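Local coordinates for Arf-GAP domain and FG repeat-containing protein 1 (Homo sapiens, PDB 2OLM) that serves as a cofactor of HIV-1 Rev in moving viral RNA to the cytoplasm and, through its zinc-binding Arf-GAP domain, probably activates Arf-family GTPases, at residues A[12-16]-A[72-77]; A[41-46]-A[79-85]. All coordinates share one frame; numbering follows the deposited sequence.

Contact 1: A[12-16]-A[72-77]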
loop_
_atom_site.group_PDB
_atom_site.type_symbol
_atom_site.label_atom_id
_atom_site.label_comp_id
_atom_site.label_asym_id
_atom_site.label_seq_id
_atom_site.Cartn_x
_atom_site.Cartn_y
_atom_site.Cartn_z
ATOM N N HIS A 12 7.548 -4.228 3.976
ATOM C CA HIS A 12 6.550 -5.296 3.866
ATOM C C HIS A 12 5.407 -4.935 2.910
ATOM O O HIS A 12 4.901 -5.772 2.134
ATOM C CB HIS A 12 6.018 -5.661 5.241
ATOM C CG HIS A 12 7.035 -6.293 6.135
ATOM N ND1 HIS A 12 6.984 -6.173 7.505
ATOM C CD2 HIS A 12 8.157 -6.997 5.862
ATOM C CE1 HIS A 12 8.019 -6.791 8.040
ATOM N NE2 HIS A 12 8.739 -7.319 7.070
ATOM N N LEU A 13 5.008 -3.657 2.932
ATOM C CA LEU A 13 3.964 -3.187 2.034
ATOM C C LEU A 13 4.478 -3.169 0.591
ATOM O O LEU A 13 3.748 -3.479 -0.349
ATOM C CB LEU A 13 3.492 -1.794 2.437
ATOM C CG LEU A 13 2.703 -1.726 3.742
ATOM C CD1 LEU A 13 2.335 -0.269 4.037
ATOM C CD2 LEU A 13 1.441 -2.597 3.634
ATOM N N LYS A 14 5.747 -2.820 0.391
ATOM C CA LYS A 14 6.310 -2.899 -0.963
ATOM C C LYS A 14 6.270 -4.362 -1.483
ATOM O O LYS A 14 5.842 -4.643 -2.628
ATOM C CB LYS A 14 7.735 -2.333 -0.963
ATOM C CG LYS A 14 8.405 -2.401 -2.337
ATOM C CD LYS A 14 9.893 -1.977 -2.331
ATOM C CE LYS A 14 10.528 -2.258 -3.705
ATOM N NZ LYS A 14 12.047 -2.124 -3.752
ATOM N N MET A 15 6.680 -5.278 -0.605
ATOM C CA MET A 15 6.655 -6.717 -0.933
ATOM C C MET A 15 5.228 -7.202 -1.212
ATOM O O MET A 15 4.996 -7.943 -2.148
ATOM C CB MET A 15 7.278 -7.519 0.214
ATOM C CG MET A 15 8.749 -7.312 0.375
ATOM S SD MET A 15 9.402 -7.829 1.994
ATOM C CE MET A 15 9.733 -9.584 1.731
ATOM N N LEU A 16 4.287 -6.739 -0.425
ATOM C CA LEU A 16 2.874 -7.056 -0.598
ATOM C C LEU A 16 2.339 -6.589 -1.948
ATOM O O LEU A 16 1.650 -7.321 -2.681
ATOM C CB LEU A 16 2.083 -6.433 0.564
ATOM C CG LEU A 16 0.598 -6.687 0.589
ATOM C CD1 LEU A 16 0.328 -8.201 0.720
ATOM C CD2 LEU A 16 -0.015 -5.909 1.761
ATOM N N PHE A 72 1.361 -6.748 8.449
ATOM C CA PHE A 72 1.856 -8.117 8.231
ATOM C C PHE A 72 3.256 -8.242 8.785
ATOM O O PHE A 72 4.042 -7.293 8.747
ATOM C CB PHE A 72 1.852 -8.466 6.750
ATOM C CG PHE A 72 0.481 -8.650 6.191
ATOM C CD1 PHE A 72 -0.262 -9.779 6.485
ATOM C CD2 PHE A 72 -0.096 -7.684 5.405
ATOM C CE1 PHE A 72 -1.531 -9.931 5.973
ATOM C CE2 PHE A 72 -1.359 -7.822 4.936
ATOM C CZ PHE A 72 -2.086 -8.970 5.203
ATOM N N THR A 73 3.587 -9.399 9.318
ATOM C CA THR A 73 4.953 -9.689 9.747
ATOM C C THR A 73 5.835 -10.209 8.596
ATOM O O THR A 73 5.338 -10.628 7.540
ATOM C CB THR A 73 4.965 -10.748 10.827
ATOM O OG1 THR A 73 4.511 -11.986 10.263
ATOM C CG2 THR A 73 4.052 -10.340 11.986
ATOM N N GLN A 74 7.157 -10.197 8.779
ATOM C CA GLN A 74 8.055 -10.766 7.807
ATOM C C GLN A 74 7.708 -12.208 7.490
ATOM O O GLN A 74 7.706 -12.616 6.325
ATOM C CB GLN A 74 9.493 -10.650 8.337
ATOM C CG GLN A 74 10.554 -11.098 7.361
ATOM C CD GLN A 74 10.838 -10.103 6.227
ATOM O OE1 GLN A 74 10.720 -8.869 6.402
ATOM N NE2 GLN A 74 11.229 -10.633 5.062
ATOM N N GLN A 75 7.386 -12.975 8.550
ATOM C CA GLN A 75 6.987 -14.394 8.383
ATOM C C GLN A 75 5.752 -14.522 7.470
ATOM O O GLN A 75 5.688 -15.348 6.553
ATOM C CB GLN A 75 6.701 -15.010 9.762
ATOM C CG GLN A 75 7.926 -15.396 10.561
ATOM C CD GLN A 75 7.536 -15.775 11.978
ATOM O OE1 GLN A 75 7.606 -16.959 12.351
ATOM N NE2 GLN A 75 7.090 -14.802 12.761
ATOM N N GLU A 76 4.763 -13.697 7.707
ATOM C CA GLU A 76 3.581 -13.759 6.876
ATOM C C GLU A 76 3.851 -13.387 5.416
ATOM O O GLU A 76 3.387 -14.061 4.484
ATOM C CB GLU A 76 2.498 -12.877 7.460
ATOM C CG GLU A 76 1.927 -13.407 8.750
ATOM C CD GLU A 76 1.011 -12.471 9.437
ATOM O OE1 GLU A 76 1.245 -11.246 9.432
ATOM O OE2 GLU A 76 0.029 -12.949 10.022
ATOM N N ILE A 77 4.594 -12.295 5.199
ATOM C CA ILE A 77 4.944 -11.864 3.854
ATOM C C ILE A 77 5.706 -12.966 3.107
ATOM O O ILE A 77 5.397 -13.290 1.976
ATOM C CB ILE A 77 5.757 -10.563 3.901
ATOM C CG1 ILE A 77 4.875 -9.418 4.424
ATOM C CG2 ILE A 77 6.406 -10.293 2.521
ATOM C CD1 ILE A 77 3.728 -8.992 3.496
HETATM O O HOH W 1 4.846 -4.848 8.701
#
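His12 and Gln74 meet through a single hydrogen bond: NE2 of His12 donates to OE1 of Gln74 over 2.6 Å. The bond is bent, with an N-H...O angle of 145°. The amide oxygen lies in the plane of the imidazole, yet the donor stands 39° out of the carbonyl plane of Gln74, off either lone pair. At the other ring nitrogen, one water bridges ND1 of His12 and the carbonyl O of Phe72, to which it donates at 2.6 Å. Two edge contacts therefore fix the rotation of the imidazole, while the backbone C of Thr73 lies over one of its faces, away from the ring centre.

Below this polar edge, Ile77 fits between His12 and Met15. Its CG1 packs on CB of His12 at 4.0 Å, and its CG2 is pressed by CE of Met15 at 3.5 Å, tighter than usual for two carbons. The Met15 chain bends at its last torsion (chi3 86°), which carries the methyl across Ile77 toward the amide of Gln74. Deeper still, CD2 of Leu16 touches CE2 of Phe72 at 3.9 Å.

The start of helix 74-82 is set by a capping box: Glu76 N donates to OG1 of Thr73 at 3.1 Å, and Thr73 N returns a bond to OE1 of Glu76. The other carboxylate oxygen of Glu76 forms a salt bridge with Lys65, and NE2 of Gln74 bonds to Glu78. As a donor to Gln74, NE2 of His12 must carry a proton, and the imidazole, held at both nitrogens, keeps a fixed orientation over the apolar layer joining the two helices.

Contact 2: A[41-46]-A[79-85]; sequences MTVGSF and FLQKHGN
Gly44 and Gly84 bring the two backbones together where a tight turn passes the junction of helices 74-82 and 84-92. Gly84 N donates to Gly44 O at 2.7 Å, in a bent bond (134° at the hydrogen). Both glycines have positive phi, and at Gly44 the carbonyl O packs against CB of His83. The CA of Gly44 approaches CE2 of Phe79 at 3.6 Å and lies beside CD2 of Leu80.

Farther along the strand, the amide of Asn85 grips Phe46 by both of its backbone polar atoms. OD1 accepts from Phe46 N at 2.9 Å, almost straight, and ND2 gives a hydrogen to Phe46 O at 3.2 Å, in the carbonyl plane and on a lone pair. That paired bonding fixes the rotation of the amide about its CB-CG bond; ND2 has a second acceptor in His24 O. The Phe46 ring turns its edge toward OD1 and toward CA of Gly84.

At the other end, Met41 and Phe79 run past each other in opposite directions, CE of Met41 resting 3.9 Å from CD2 of Phe79. Bends at chi2 (-57°) and chi3 (-50°) fold the Met41 chain back, bringing SD within 4.2 Å of CD2 of Leu80. His83 folds back over Phe79, its ND1 above the ring centre while donating to Phe79 O at 2.8 Å.

Gly44 and Ser45, facing Asn40, form a G1 beta bulge in the hairpin of strands 38-40 and 45-47. This hairpin belongs to the predicted C4-type zinc finger of the Arf-GAP domain, and the Asn85 side chain lies about 9 Å from the bound zinc.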
loop_
_atom_site.group_PDB
_atom_site.type_symbol
_atom_site.label_atom_id
_atom_site.label_comp_id
_atom_site.label_asym_id
_atom_site.label_seq_id
_atom_site.Cartn_x
_atom_site.Cartn_y
_atom_site.Cartn_z
ATOM N N MET A 41 -4.659 -16.280 5.117
ATOM C CA MET A 41 -3.406 -16.794 5.665
ATOM C C MET A 41 -3.388 -18.285 5.910
ATOM O O MET A 41 -2.332 -18.874 6.019
ATOM C CB MET A 41 -3.075 -16.061 6.997
ATOM C CG MET A 41 -2.557 -14.608 6.785
ATOM S SD MET A 41 -1.095 -14.470 5.726
ATOM C CE MET A 41 -0.042 -15.634 6.429
ATOM N N THR A 42 -4.550 -18.902 5.979
ATOM C CA THR A 42 -4.641 -20.349 6.127
ATOM C C THR A 42 -4.045 -21.078 4.951
ATOM O O THR A 42 -3.336 -22.076 5.135
ATOM C CB THR A 42 -6.105 -20.764 6.384
ATOM O OG1 THR A 42 -6.555 -20.206 7.627
ATOM C CG2 THR A 42 -6.284 -22.291 6.381
ATOM N N VAL A 43 -4.307 -20.595 3.720
ATOM C CA VAL A 43 -3.766 -21.221 2.537
ATOM C C VAL A 43 -2.794 -20.367 1.733
ATOM O O VAL A 43 -2.106 -20.902 0.848
ATOM C CB VAL A 43 -4.839 -21.741 1.580
ATOM C CG1 VAL A 43 -5.759 -22.750 2.299
ATOM C CG2 VAL A 43 -5.648 -20.614 0.938
ATOM N N GLY A 44 -2.693 -19.061 2.036
ATOM C CA GLY A 44 -1.781 -18.181 1.301
ATOM C C GLY A 44 -2.345 -17.589 0.030
ATOM O O GLY A 44 -1.618 -17.445 -0.961
ATOM N N SER A 45 -3.627 -17.261 0.029
ATOM C CA SER A 45 -4.336 -16.751 -1.153
ATOM C C SER A 45 -4.771 -15.323 -0.925
ATOM O O SER A 45 -4.751 -14.796 0.189
ATOM C CB SER A 45 -5.562 -17.602 -1.479
ATOM O OG SER A 45 -6.452 -17.552 -0.395
ATOM N N PHE A 46 -5.205 -14.705 -2.020
ATOM C CA PHE A 46 -5.751 -13.336 -2.039
ATOM C C PHE A 46 -7.188 -13.417 -2.435
ATOM O O PHE A 46 -7.509 -13.960 -3.501
ATOM C CB PHE A 46 -4.941 -12.455 -3.037
ATOM C CG PHE A 46 -3.530 -12.245 -2.641
ATOM C CD1 PHE A 46 -3.141 -11.080 -2.011
ATOM C CD2 PHE A 46 -2.577 -13.208 -2.846
ATOM C CE1 PHE A 46 -1.834 -10.889 -1.598
ATOM C CE2 PHE A 46 -1.279 -13.017 -2.439
ATOM C CZ PHE A 46 -0.902 -11.849 -1.832
ATOM N N PHE A 79 5.628 -16.224 3.711
ATOM C CA PHE A 79 4.691 -17.293 3.408
ATOM C C PHE A 79 3.903 -16.989 2.145
ATOM O O PHE A 79 3.708 -17.813 1.276
ATOM C CB PHE A 79 3.749 -17.506 4.611
ATOM C CG PHE A 79 2.735 -18.585 4.386
ATOM C CD1 PHE A 79 3.132 -19.913 4.483
ATOM C CD2 PHE A 79 1.428 -18.301 4.015
ATOM C CE1 PHE A 79 2.239 -20.946 4.277
ATOM C CE2 PHE A 79 0.527 -19.367 3.791
ATOM C CZ PHE A 79 0.974 -20.681 3.918
ATOM N N LEU A 80 3.404 -15.768 2.046
ATOM C CA LEU A 80 2.644 -15.359 0.884
ATOM C C LEU A 80 3.479 -15.396 -0.402
ATOM O O LEU A 80 2.984 -15.749 -1.449
ATOM C CB LEU A 80 2.074 -13.956 1.100
ATOM C CG LEU A 80 0.948 -13.851 2.111
ATOM C CD1 LEU A 80 0.636 -12.392 2.497
ATOM C CD2 LEU A 80 -0.315 -14.557 1.636
ATOM N N GLN A 81 4.749 -15.023 -0.293
ATOM C CA GLN A 81 5.651 -15.064 -1.450
ATOM C C GLN A 81 5.815 -16.477 -1.967
ATOM O O GLN A 81 5.968 -16.679 -3.164
ATOM C CB GLN A 81 7.014 -14.509 -1.086
ATOM C CG GLN A 81 6.972 -13.002 -0.920
ATOM C CD GLN A 81 8.323 -12.441 -0.578
ATOM O OE1 GLN A 81 9.120 -13.085 0.127
ATOM N NE2 GLN A 81 8.605 -11.235 -1.064
ATOM N N LYS A 82 5.797 -17.452 -1.059
ATOM C CA LYS A 82 5.923 -18.874 -1.432
ATOM C C LYS A 82 4.599 -19.491 -1.866
ATOM O O LYS A 82 4.568 -20.632 -2.358
ATOM C CB LYS A 82 6.485 -19.666 -0.261
ATOM C CG LYS A 82 7.900 -19.300 0.056
ATOM C CD LYS A 82 8.446 -20.172 1.189
ATOM C CE LYS A 82 9.798 -19.671 1.682
ATOM N NZ LYS A 82 9.693 -18.692 2.815
ATOM N N HIS A 83 3.502 -18.759 -1.669
ATOM C CA HIS A 83 2.172 -19.211 -2.033
ATOM C C HIS A 83 1.563 -18.243 -3.042
ATOM O O HIS A 83 2.147 -18.076 -4.125
ATOM C CB HIS A 83 1.331 -19.470 -0.758
ATOM C CG HIS A 83 1.855 -20.604 0.041
ATOM N ND1 HIS A 83 2.937 -20.474 0.878
ATOM C CD2 HIS A 83 1.541 -21.921 0.009
ATOM C CE1 HIS A 83 3.214 -21.664 1.396
ATOM N NE2 HIS A 83 2.396 -22.555 0.866
ATOM N N GLY A 84 0.452 -17.576 -2.729
ATOM C CA GLY A 84 -0.288 -16.832 -3.749
ATOM C C GLY A 84 -1.195 -17.664 -4.589
ATOM O O GLY A 84 -1.191 -18.904 -4.467
ATOM N N ASN A 85 -1.961 -17.008 -5.456
ATOM C CA ASN A 85 -3.061 -17.641 -6.144
ATOM C C ASN A 85 -2.653 -18.638 -7.200
ATOM O O ASN A 85 -3.398 -19.575 -7.439
ATOM C CB ASN A 85 -4.053 -16.616 -6.715
ATOM C CG ASN A 85 -4.828 -15.898 -5.623
ATOM O OD1 ASN A 85 -4.661 -16.207 -4.439
ATOM N ND2 ASN A 85 -5.698 -14.940 -6.005
#

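Helix 74-82 is common to both contacts, whose centres lie 11 Å apart: its first turn faces helix 3-20 in contact 1, and its last turn, with the start of helix 84-92, faces the zinc-finger hairpin in contact 2. Along the chain the segments alternate, 12-16, 41-46, 72-77 and 79-85, so the two connections cross in sequence. They also touch directly, Met15 against Gln81, Glu76 against Met41 and Leu16 against Phe46. Contact 2 lies nearer the middle of the chain, contact 1 farther out, where Lys14 of helix 3-20 forms a salt bridge with Asp18 of the second subunit. Together they join the N-terminal helix to the zinc-binding part of one Arf-GAP domain.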